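Local structure of cytolethal distending toxin protein B (Haemophilus ducreyi, 1SR4) at residues 26-31 against 71-76; 35-40 against 238-243; 50-55 against 67-72; 78-83 against 101-106. The protein is the DNase I-like subunit of a three-protein genotoxin and probably cleaves host-cell DNA, which would account for the toxin's effects on the cell cycle. All blocks are in the same frame, centred on the assembly; numbering follows the deposited sequence.

Interaction 1: 26-31 against 71-76; sequences NVRQLL and WNLGTR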
# COMPACT_ATOMS: atom_id res chain seq x y z
N ASN B 26 1.89 4.80 -0.70
CA ASN B 26 1.49 3.42 -1.00
C ASN B 26 2.05 2.72 -2.24
O ASN B 26 2.52 1.58 -2.15
CB ASN B 26 -0.04 3.35 -1.01
CG ASN B 26 -0.65 3.81 0.29
OD1 ASN B 26 -1.40 4.78 0.33
ND2 ASN B 26 -0.32 3.12 1.38
N VAL B 27 1.98 3.36 -3.41
CA VAL B 27 2.51 2.69 -4.60
C VAL B 27 3.98 2.30 -4.40
O VAL B 27 4.37 1.21 -4.77
CB VAL B 27 2.36 3.55 -5.86
CG1 VAL B 27 3.03 2.85 -7.06
CG2 VAL B 27 0.88 3.74 -6.17
N ARG B 28 4.79 3.18 -3.81
CA ARG B 28 6.19 2.83 -3.57
C ARG B 28 6.31 1.59 -2.70
O ARG B 28 7.13 0.72 -2.96
CB ARG B 28 6.93 4.00 -2.91
CG ARG B 28 6.94 5.28 -3.73
CD ARG B 28 7.69 6.40 -3.02
NE ARG B 28 9.11 6.16 -3.07
CZ ARG B 28 9.96 6.84 -3.83
NH1 ARG B 28 9.54 7.84 -4.58
NH2 ARG B 28 11.22 6.47 -3.85
N GLN B 29 5.50 1.49 -1.66
CA GLN B 29 5.57 0.32 -0.79
C GLN B 29 5.11 -0.97 -1.48
O GLN B 29 5.63 -2.05 -1.19
CB GLN B 29 4.76 0.58 0.51
CG GLN B 29 5.46 1.60 1.43
CD GLN B 29 4.61 2.11 2.60
OE1 GLN B 29 3.56 1.54 2.92
NE2 GLN B 29 5.07 3.20 3.25
N LEU B 30 4.16 -0.87 -2.41
CA LEU B 30 3.68 -2.07 -3.11
C LEU B 30 4.75 -2.66 -4.03
O LEU B 30 4.74 -3.86 -4.34
CB LEU B 30 2.42 -1.74 -3.94
CG LEU B 30 1.21 -1.21 -3.14
CD1 LEU B 30 0.06 -0.97 -4.11
CD2 LEU B 30 0.78 -2.19 -2.04
N LEU B 31 5.67 -1.81 -4.48
CA LEU B 31 6.73 -2.24 -5.39
C LEU B 31 8.06 -2.63 -4.73
O LEU B 31 8.92 -3.21 -5.39
CB LEU B 31 7.00 -1.13 -6.41
CG LEU B 31 5.83 -0.74 -7.31
CD1 LEU B 31 6.05 0.66 -7.90
CD2 LEU B 31 5.67 -1.77 -8.40
N TRP B 71 10.35 5.68 -13.92
CA TRP B 71 10.23 6.33 -12.63
C TRP B 71 11.25 5.68 -11.72
O TRP B 71 11.30 4.46 -11.63
CB TRP B 71 8.81 6.14 -12.11
CG TRP B 71 8.55 6.70 -10.75
CD1 TRP B 71 9.04 7.86 -10.23
CD2 TRP B 71 7.67 6.15 -9.76
NE1 TRP B 71 8.52 8.08 -8.97
CE2 TRP B 71 7.68 7.04 -8.66
CE3 TRP B 71 6.88 5.00 -9.70
CZ2 TRP B 71 6.92 6.81 -7.51
CZ3 TRP B 71 6.12 4.77 -8.55
CH2 TRP B 71 6.15 5.68 -7.47
N ASN B 72 12.07 6.50 -11.07
CA ASN B 72 13.12 5.99 -10.20
C ASN B 72 12.66 5.92 -8.75
O ASN B 72 12.47 6.94 -8.11
CB ASN B 72 14.36 6.87 -10.32
CG ASN B 72 15.53 6.34 -9.51
OD1 ASN B 72 15.46 5.24 -8.94
ND2 ASN B 72 16.62 7.11 -9.46
N LEU B 73 12.49 4.70 -8.23
CA LEU B 73 12.05 4.50 -6.85
C LEU B 73 13.23 4.65 -5.88
O LEU B 73 13.05 4.67 -4.66
CB LEU B 73 11.44 3.10 -6.69
CG LEU B 73 10.23 2.75 -7.57
CD1 LEU B 73 9.94 1.25 -7.46
CD2 LEU B 73 9.02 3.57 -7.14
N GLY B 74 14.44 4.73 -6.44
CA GLY B 74 15.61 4.90 -5.61
C GLY B 74 16.19 6.29 -5.78
O GLY B 74 15.51 7.21 -6.24
N THR B 75 17.46 6.44 -5.40
CA THR B 75 18.17 7.71 -5.51
C THR B 75 18.87 7.82 -6.87
O THR B 75 18.90 6.87 -7.64
CB THR B 75 19.24 7.82 -4.39
OG1 THR B 75 20.22 6.78 -4.58
CG2 THR B 75 18.60 7.63 -3.00
N ARG B 76 19.43 8.99 -7.17
CA ARG B 76 20.15 9.16 -8.43
C ARG B 76 21.37 8.23 -8.41
O ARG B 76 21.69 7.63 -9.43
CB ARG B 76 20.59 10.61 -8.63
CG ARG B 76 21.48 10.83 -9.89
CD ARG B 76 21.72 12.32 -10.17
NE ARG B 76 20.45 13.04 -10.30
CZ ARG B 76 19.70 13.04 -11.39
NH1 ARG B 76 20.09 12.38 -12.47
NH2 ARG B 76 18.54 13.69 -11.40
O HOH W 1 12.91 8.16 -5.44
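The last turns of helix 20-31 pass beside the end of strand 67-72 and the turn that follows it, the backbones coming nearest at Arg28 and Leu73, whose CA atoms are 6.9 Å apart. Trp71, its CG anti to the backbone N (chi1 177°), extends the six-membered part of its indole to the helix. There Val27 CG1 meets the ring edge at Trp71 CZ3, 3.9 Å away, and Leu31 CD1 reaches the same carbon obliquely. Leu73 CD2 lies over one face of the indole, toward its rim, while Leu73 CD1 packs 3.9 Å from Leu31 CB, the two leucines crossing at about a right angle. Arg28 runs past the indole, its CG 3.8 Å from Trp71 CH2, then bends at chi3 (74°), which leaves the guanidinium plane nearly perpendicular to the ring. Its NH1 is hydrogen-bonded to Asn24 OD1; NH2 gives a hydrogen bond to an in-plane water that can donate to Gly74 O, and lies 2.7 Å from Leu73 O, too poorly angled to bond. Asn72 shapes the turn itself: its OD1 accepts from Gly74 N (2.7 Å) and its ND2 donates to Thr75 O (2.9 Å). Toxin subunits A and C pack on Arg28 and Thr75. The arrangement is an Asx turn ending a strand, with a helix packed against the sheet, as in the layered alpha/beta architecture of the DNase I-like fold.

Interaction 2: 35-40 against 238-243; sequences QGADIL and SLMLNQ
Met240 stretches its side chain toward the loop 35-37 and sets its CE methyl against backbone: 3.6 Å from Gln35 O and 4.0 Å from Ala37 N. CG is anti to the backbone N and the chain stays extended beyond it, so the terminal methyl makes the contact, with Ala37 CB at its flank, 4.3 Å from CE. Met240 sits at the centre of an inverse gamma turn just after strand 235-239, and Leu30 and Ala8 also pack on its side chain. Beside it Gln243 folds at chi2 (-56°), bringing its amide over the start of the loop: NE2 lies 3.4 Å from Gly36 CA, and OE1 is 3.6 Å from Gln35 CB. The polar end of Gln243 is held from another quarter, NE2 donating to Ser32 O and, weakly, to Gln29 O. Asn242 has CG in the crowded position between backbone N and carbonyl carbon (chi1 55°), and its ND2 approaches Gln35 OE1 to 3.5 Å, the two amide planes inclined at 56°. The extended Gln35 side chain finds its hydrogen bond across a subunit boundary, NE2 donating to Met101 O of subunit A, whose Pro103 packs on the same residue. Between the segments themselves the contact thus rests mainly on van der Waals packing, with one loose polar approach between amides: amides and a thioether methyl lie against the loop, while the bonds that fix Gln35 and Gln243 are made to subunit A and to the backbone carbonyls of Gln29 and Ser32.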
# COMPACT_ATOMS: atom_id res chain seq x y z
N GLN B 35 9.17 -9.08 -1.83
CA GLN B 35 7.80 -9.46 -2.20
C GLN B 35 7.04 -8.38 -2.97
O GLN B 35 5.83 -8.48 -3.16
CB GLN B 35 7.03 -9.87 -0.94
CG GLN B 35 7.74 -10.98 -0.13
CD GLN B 35 7.07 -11.31 1.21
OE1 GLN B 35 6.15 -12.13 1.27
NE2 GLN B 35 7.51 -10.66 2.27
N GLY B 36 7.75 -7.36 -3.41
CA GLY B 36 7.12 -6.28 -4.17
C GLY B 36 6.57 -6.77 -5.49
O GLY B 36 7.08 -7.75 -6.05
N ALA B 37 5.55 -6.11 -6.01
CA ALA B 37 4.97 -6.56 -7.27
C ALA B 37 5.87 -6.31 -8.47
O ALA B 37 6.56 -5.30 -8.54
CB ALA B 37 3.61 -5.89 -7.52
N ASP B 38 5.84 -7.25 -9.40
CA ASP B 38 6.57 -7.12 -10.66
C ASP B 38 5.73 -6.25 -11.60
O ASP B 38 6.26 -5.56 -12.49
CB ASP B 38 6.73 -8.49 -11.31
CG ASP B 38 7.58 -9.42 -10.49
OD1 ASP B 38 8.76 -9.09 -10.29
OD2 ASP B 38 7.07 -10.46 -10.04
N ILE B 39 4.42 -6.33 -11.40
CA ILE B 39 3.46 -5.60 -12.21
C ILE B 39 2.35 -5.14 -11.29
O ILE B 39 1.76 -5.94 -10.57
CB ILE B 39 2.84 -6.52 -13.31
CG1 ILE B 39 3.95 -6.98 -14.27
CG2 ILE B 39 1.74 -5.76 -14.06
CD1 ILE B 39 3.54 -8.09 -15.18
N LEU B 40 2.07 -3.84 -11.32
CA LEU B 40 1.02 -3.27 -10.50
C LEU B 40 0.02 -2.49 -11.36
O LEU B 40 0.42 -1.59 -12.09
CB LEU B 40 1.64 -2.30 -9.49
CG LEU B 40 0.66 -1.38 -8.75
CD1 LEU B 40 -0.20 -2.20 -7.79
CD2 LEU B 40 1.47 -0.31 -7.98
N SER B 238 -5.00 -12.12 -2.63
CA SER B 238 -4.92 -11.79 -1.21
C SER B 238 -4.78 -10.28 -1.05
O SER B 238 -4.19 -9.64 -1.93
CB SER B 238 -3.69 -12.47 -0.61
OG SER B 238 -3.51 -12.13 0.75
N LEU B 239 -5.34 -9.70 -0.00
CA LEU B 239 -5.12 -8.26 0.21
C LEU B 239 -3.59 -8.23 0.37
O LEU B 239 -3.03 -9.10 1.03
CB LEU B 239 -5.80 -7.77 1.50
CG LEU B 239 -7.33 -7.90 1.52
CD1 LEU B 239 -7.90 -7.30 2.80
CD2 LEU B 239 -7.92 -7.19 0.29
N MET B 240 -2.92 -7.26 -0.25
CA MET B 240 -1.45 -7.19 -0.17
C MET B 240 -0.96 -6.48 1.09
O MET B 240 -0.16 -5.54 1.03
CB MET B 240 -0.90 -6.48 -1.42
CG MET B 240 0.62 -6.63 -1.58
SD MET B 240 1.09 -6.04 -3.20
CE MET B 240 2.51 -7.06 -3.56
N LEU B 241 -1.42 -6.96 2.24
CA LEU B 241 -1.08 -6.32 3.50
C LEU B 241 0.36 -6.48 3.92
O LEU B 241 0.85 -5.71 4.74
CB LEU B 241 -2.02 -6.83 4.59
CG LEU B 241 -3.52 -6.70 4.27
CD1 LEU B 241 -4.32 -7.35 5.39
CD2 LEU B 241 -3.90 -5.24 4.11
N ASN B 242 1.05 -7.48 3.37
CA ASN B 242 2.45 -7.70 3.73
C ASN B 242 3.37 -6.58 3.22
O ASN B 242 4.52 -6.47 3.64
CB ASN B 242 2.91 -9.06 3.20
CG ASN B 242 2.69 -9.22 1.72
OD1 ASN B 242 1.59 -9.01 1.21
ND2 ASN B 242 3.74 -9.59 1.01
N GLN B 243 2.85 -5.73 2.34
CA GLN B 243 3.64 -4.63 1.80
C GLN B 243 3.47 -3.28 2.51
O GLN B 243 4.33 -2.40 2.39
CB GLN B 243 3.31 -4.44 0.32
CG GLN B 243 3.80 -5.55 -0.61
CD GLN B 243 5.30 -5.79 -0.51
OE1 GLN B 243 5.75 -6.72 0.16
NE2 GLN B 243 6.09 -4.95 -1.18

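Interaction 3: 50-55 against 67-72; sequences SSAVRT and EEYTWN
Glu68 O is gripped by two donors from the strand 53-54 side: Thr55 N at 3.0 Å, almost straight at 178° but above the carbonyl plane, and Arg54 NH1 at 3.1 Å, in that plane on a lone pair. Two backbone bonds between Val53 and Thr70 continue the ladder, Val53 N to Thr70 O and Thr70 N to Val53 O, both 2.8 Å. Arg54 faces Tyr69 in the next, non-hydrogen-bonded pair. Its CG is anti to the backbone N (chi1 179°), and the bend at chi2 carries CD over the Tyr69 ring as a CH-pi contact, 3.9 Å from the centroid. Beyond the ring, Glu67 CB covers one face of the guanidinium, and Arg54 NE forms a long salt bridge to Glu67 OE2 (3.5 Å). Thr55 OG1 donates to the anti lone pair of Glu68 OE1 at 2.7 Å; the other carboxylate oxygen, OE2, is held by Arg57, Tyr85 and Gln105, a setting that should favour the ionised acid. Toward the other end Ala52 comes to the edge of the Tyr69 ring, its CB near CD1, and Ser51 OG lies in the indole plane of Trp71 at its edge. From here two waters span the widening gap, one from Ser51 O to Asn72 N and the other joining Ser51 OG to Asn72 O. This is a short antiparallel edge strand, 53-54, laid on strand 67-72 at the border of a DNase I-like beta-sheet.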
# COMPACT_ATOMS: atom_id res chain seq x y z
N SER B 50 5.58 13.20 -10.04
CA SER B 50 6.23 14.32 -10.73
C SER B 50 7.62 13.96 -11.25
O SER B 50 8.08 14.55 -12.22
CB SER B 50 6.32 15.55 -9.82
OG SER B 50 7.13 15.26 -8.69
N SER B 51 8.29 12.99 -10.64
CA SER B 51 9.63 12.64 -11.11
C SER B 51 9.64 11.63 -12.27
O SER B 51 10.71 11.31 -12.81
CB SER B 51 10.49 12.11 -9.97
OG SER B 51 10.05 10.83 -9.60
N ALA B 52 8.47 11.13 -12.67
CA ALA B 52 8.41 10.19 -13.79
C ALA B 52 8.82 10.89 -15.09
O ALA B 52 8.45 12.05 -15.33
CB ALA B 52 7.01 9.59 -13.95
N VAL B 53 9.54 10.17 -15.93
CA VAL B 53 10.03 10.73 -17.18
C VAL B 53 9.50 10.00 -18.41
O VAL B 53 9.59 8.79 -18.52
CB VAL B 53 11.58 10.70 -17.20
CG1 VAL B 53 12.11 11.36 -18.48
CG2 VAL B 53 12.11 11.43 -15.96
N ARG B 54 8.93 10.78 -19.32
CA ARG B 54 8.39 10.26 -20.57
C ARG B 54 9.51 9.73 -21.46
O ARG B 54 10.51 10.42 -21.66
CB ARG B 54 7.65 11.39 -21.30
CG ARG B 54 7.05 11.00 -22.64
CD ARG B 54 5.81 10.13 -22.51
NE ARG B 54 5.19 9.91 -23.81
CZ ARG B 54 5.45 8.88 -24.62
NH1 ARG B 54 6.33 7.94 -24.27
NH2 ARG B 54 4.85 8.82 -25.80
N THR B 55 9.37 8.52 -21.98
CA THR B 55 10.42 7.99 -22.86
C THR B 55 10.11 8.45 -24.28
O THR B 55 9.07 9.05 -24.52
CB THR B 55 10.47 6.46 -22.86
OG1 THR B 55 9.35 5.94 -23.60
CG2 THR B 55 10.44 5.92 -21.43
N GLU B 67 1.06 5.98 -23.00
CA GLU B 67 2.44 6.45 -23.08
C GLU B 67 3.33 5.69 -22.11
O GLU B 67 2.86 5.16 -21.11
CB GLU B 67 2.50 7.94 -22.74
CG GLU B 67 1.68 8.83 -23.65
CD GLU B 67 1.54 10.23 -23.08
OE1 GLU B 67 1.08 10.38 -21.93
OE2 GLU B 67 1.89 11.20 -23.79
N GLU B 68 4.62 5.64 -22.43
CA GLU B 68 5.58 4.96 -21.58
C GLU B 68 6.44 5.97 -20.81
O GLU B 68 6.91 6.96 -21.38
CB GLU B 68 6.48 4.07 -22.43
CG GLU B 68 7.50 3.26 -21.63
CD GLU B 68 8.51 2.57 -22.55
OE1 GLU B 68 9.28 3.29 -23.21
OE2 GLU B 68 8.52 1.33 -22.64
N TYR B 69 6.65 5.71 -19.51
CA TYR B 69 7.47 6.55 -18.65
C TYR B 69 8.39 5.65 -17.83
O TYR B 69 8.17 4.45 -17.74
CB TYR B 69 6.61 7.32 -17.63
CG TYR B 69 5.74 8.41 -18.20
CD1 TYR B 69 6.07 9.76 -18.03
CD2 TYR B 69 4.59 8.09 -18.91
CE1 TYR B 69 5.25 10.77 -18.56
CE2 TYR B 69 3.77 9.09 -19.44
CZ TYR B 69 4.10 10.42 -19.27
OH TYR B 69 3.30 11.39 -19.82
N THR B 70 9.44 6.25 -17.27
CA THR B 70 10.30 5.53 -16.34
C THR B 70 10.20 6.35 -15.05
O THR B 70 9.96 7.58 -15.07
CB THR B 70 11.80 5.45 -16.79
OG1 THR B 70 12.34 6.76 -16.96
CG2 THR B 70 11.93 4.62 -18.07
N TRP B 71 10.35 5.68 -13.92
CA TRP B 71 10.23 6.33 -12.63
C TRP B 71 11.25 5.68 -11.72
O TRP B 71 11.30 4.46 -11.63
CB TRP B 71 8.81 6.14 -12.11
CG TRP B 71 8.55 6.70 -10.75
CD1 TRP B 71 9.04 7.86 -10.23
CD2 TRP B 71 7.67 6.15 -9.76
NE1 TRP B 71 8.52 8.08 -8.97
CE2 TRP B 71 7.68 7.04 -8.66
CE3 TRP B 71 6.88 5.00 -9.70
CZ2 TRP B 71 6.92 6.81 -7.51
CZ3 TRP B 71 6.12 4.77 -8.55
CH2 TRP B 71 6.15 5.68 -7.47
N ASN B 72 12.07 6.50 -11.07
CA ASN B 72 13.12 5.99 -10.20
C ASN B 72 12.66 5.92 -8.75
O ASN B 72 12.47 6.94 -8.11
CB ASN B 72 14.36 6.87 -10.32
CG ASN B 72 15.53 6.34 -9.51
OD1 ASN B 72 15.46 5.24 -8.94
ND2 ASN B 72 16.62 7.11 -9.46
O HOH W 2 12.28 9.04 -12.07
O HOH W 3 12.31 9.72 -8.50

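Interaction 4: 78-83 against 101-106; sequences RPNMVY and VSRRQA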
# COMPACT_ATOMS: atom_id res chain seq x y z
N ARG B 78 21.70 5.43 -6.60
CA ARG B 78 21.30 4.03 -6.52
C ARG B 78 19.89 3.89 -7.06
O ARG B 78 18.91 3.72 -6.31
CB ARG B 78 21.41 3.49 -5.08
CG ARG B 78 22.87 3.18 -4.63
CD ARG B 78 23.52 2.06 -5.47
NE ARG B 78 22.64 0.91 -5.58
CZ ARG B 78 22.35 0.08 -4.58
NH1 ARG B 78 21.51 -0.92 -4.78
NH2 ARG B 78 22.93 0.24 -3.39
N PRO B 79 19.76 3.97 -8.38
CA PRO B 79 18.46 3.85 -9.03
C PRO B 79 17.79 2.49 -8.86
O PRO B 79 18.45 1.45 -8.65
CB PRO B 79 18.77 4.20 -10.49
CG PRO B 79 20.21 3.80 -10.65
CD PRO B 79 20.84 4.23 -9.36
N ASN B 80 16.47 2.52 -8.91
CA ASN B 80 15.64 1.34 -8.76
C ASN B 80 14.48 1.70 -9.67
O ASN B 80 13.45 2.21 -9.23
CB ASN B 80 15.22 1.20 -7.29
CG ASN B 80 14.26 0.05 -7.06
OD1 ASN B 80 14.09 -0.82 -7.91
ND2 ASN B 80 13.65 0.04 -5.90
N MET B 81 14.66 1.41 -10.96
CA MET B 81 13.72 1.78 -12.00
C MET B 81 12.55 0.88 -12.33
O MET B 81 12.67 -0.33 -12.33
CB MET B 81 14.46 1.99 -13.32
CG MET B 81 15.73 2.81 -13.25
SD MET B 81 15.40 4.50 -12.78
CE MET B 81 14.06 4.94 -13.93
N VAL B 82 11.43 1.51 -12.65
CA VAL B 82 10.25 0.80 -13.13
C VAL B 82 9.71 1.58 -14.31
O VAL B 82 9.97 2.78 -14.44
CB VAL B 82 9.12 0.67 -12.07
CG1 VAL B 82 9.56 -0.27 -10.94
CG2 VAL B 82 8.71 2.05 -11.55
N TYR B 83 8.97 0.89 -15.17
CA TYR B 83 8.34 1.54 -16.31
C TYR B 83 6.90 1.80 -15.89
O TYR B 83 6.35 1.06 -15.07
CB TYR B 83 8.32 0.60 -17.52
CG TYR B 83 9.65 0.39 -18.17
CD1 TYR B 83 10.13 1.29 -19.13
CD2 TYR B 83 10.44 -0.71 -17.84
CE1 TYR B 83 11.37 1.09 -19.74
CE2 TYR B 83 11.69 -0.92 -18.45
CZ TYR B 83 12.14 -0.02 -19.39
OH TYR B 83 13.39 -0.21 -19.95
N VAL B 101 2.39 -0.27 -13.78
CA VAL B 101 3.80 -0.12 -13.43
C VAL B 101 4.40 -1.51 -13.59
O VAL B 101 3.86 -2.48 -13.07
CB VAL B 101 4.00 0.31 -11.95
CG1 VAL B 101 5.51 0.48 -11.67
CG2 VAL B 101 3.24 1.60 -11.67
N SER B 102 5.53 -1.59 -14.29
CA SER B 102 6.18 -2.86 -14.53
C SER B 102 7.70 -2.73 -14.39
O SER B 102 8.30 -1.74 -14.81
CB SER B 102 5.85 -3.32 -15.95
OG SER B 102 6.39 -4.60 -16.22
N ARG B 103 8.32 -3.75 -13.80
CA ARG B 103 9.78 -3.76 -13.66
C ARG B 103 10.37 -3.95 -15.05
O ARG B 103 11.38 -3.34 -15.40
CB ARG B 103 10.25 -4.94 -12.80
CG ARG B 103 9.51 -5.18 -11.51
CD ARG B 103 9.83 -4.17 -10.42
NE ARG B 103 11.17 -3.61 -10.50
CZ ARG B 103 11.72 -2.86 -9.55
NH1 ARG B 103 11.05 -2.61 -8.44
NH2 ARG B 103 12.92 -2.32 -9.73
N ARG B 104 9.73 -4.80 -15.85
CA ARG B 104 10.21 -5.09 -17.19
C ARG B 104 9.50 -4.30 -18.28
O ARG B 104 8.32 -4.01 -18.18
CB ARG B 104 10.09 -6.60 -17.44
CG ARG B 104 11.02 -7.42 -16.58
CD ARG B 104 10.68 -8.90 -16.58
NE ARG B 104 10.91 -9.52 -17.88
CZ ARG B 104 10.67 -10.80 -18.14
NH1 ARG B 104 10.19 -11.60 -17.19
NH2 ARG B 104 10.89 -11.27 -19.36
N GLN B 105 10.24 -3.94 -19.32
CA GLN B 105 9.64 -3.18 -20.41
C GLN B 105 8.58 -4.00 -21.17
O GLN B 105 8.75 -5.20 -21.36
CB GLN B 105 10.72 -2.73 -21.37
CG GLN B 105 10.19 -1.82 -22.44
CD GLN B 105 11.30 -1.11 -23.14
OE1 GLN B 105 12.30 -1.73 -23.53
NE2 GLN B 105 11.15 0.20 -23.32
N ALA B 106 7.50 -3.36 -21.59
CA ALA B 106 6.47 -4.08 -22.34
C ALA B 106 6.93 -4.35 -23.78
O ALA B 106 7.58 -3.52 -24.40
CB ALA B 106 5.17 -3.27 -22.37
O HOH W 4 13.28 -1.51 -14.54
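The Tyr83 ring carries Gln105 on one face and Ser102 O and Arg103 O at its edge, while the Arg103 guanidinium has Val82 CG1 over the centre of one face and Asn80 OD1 and CG in its plane at the edge, the amide itself tilted by 25°. On the tyrosine the contact is CH-pi: Gln105 CB stands 3.9 Å from the ring centroid, offset toward the rim, and the Gln105 amide runs on nearly parallel to the ring, 23° off, before NE2 donates to Glu68 OE2. Arg103 bends at chi2 and again at chi3, and so doubles back to Asn80. NH2 gives Asn80 OD1 a short, straight bond, 2.6 Å and 176°, nearly along the C=O axis. Val82 CG1 packs 3.6 Å from Arg103 CZ, and its CG2 meets Val101 CG1. The backbones pair through Tyr83 and Ser102, antiparallel and hydrogen-bonded, with Tyr83 N to Ser102 O at 2.7 Å and Ser102 N to Tyr83 O at 2.9 Å. Past this pair a water donates to both Met81 O and Arg103 O as the strands part, and Ser102 OG donates to Arg104 O, two residues on (2.8 Å). The open end of the 81-87/98-102 hairpin is therefore closed by side-chain and water bonds in place of further strand pairing, the arginine's charge meeting a neutral amide in one well-aligned bond.

From the N terminus, helix 20-31 comes first, and interaction 1 closes the loop from it to the end of strand 67-72. Residues 35-40 lie within that loop, but their partner is 238-243, so interactions 1 and 2 cross; a probable hydrogen bond from Ala37 N to Leu30 O joins them. Interaction 3 closes a short loop onto the same strand as interaction 1, sharing Trp71 and Asn72. Interaction 4 follows in series, and both 3 and 4 fall inside the long span of interaction 2. Strands 53-54, 67-72, 81-87, 98-102 and 39-43 are successive neighbours in one sheet; interaction 1 packs the helix on it, and interaction 2 brings in the far edge strand, 235-239.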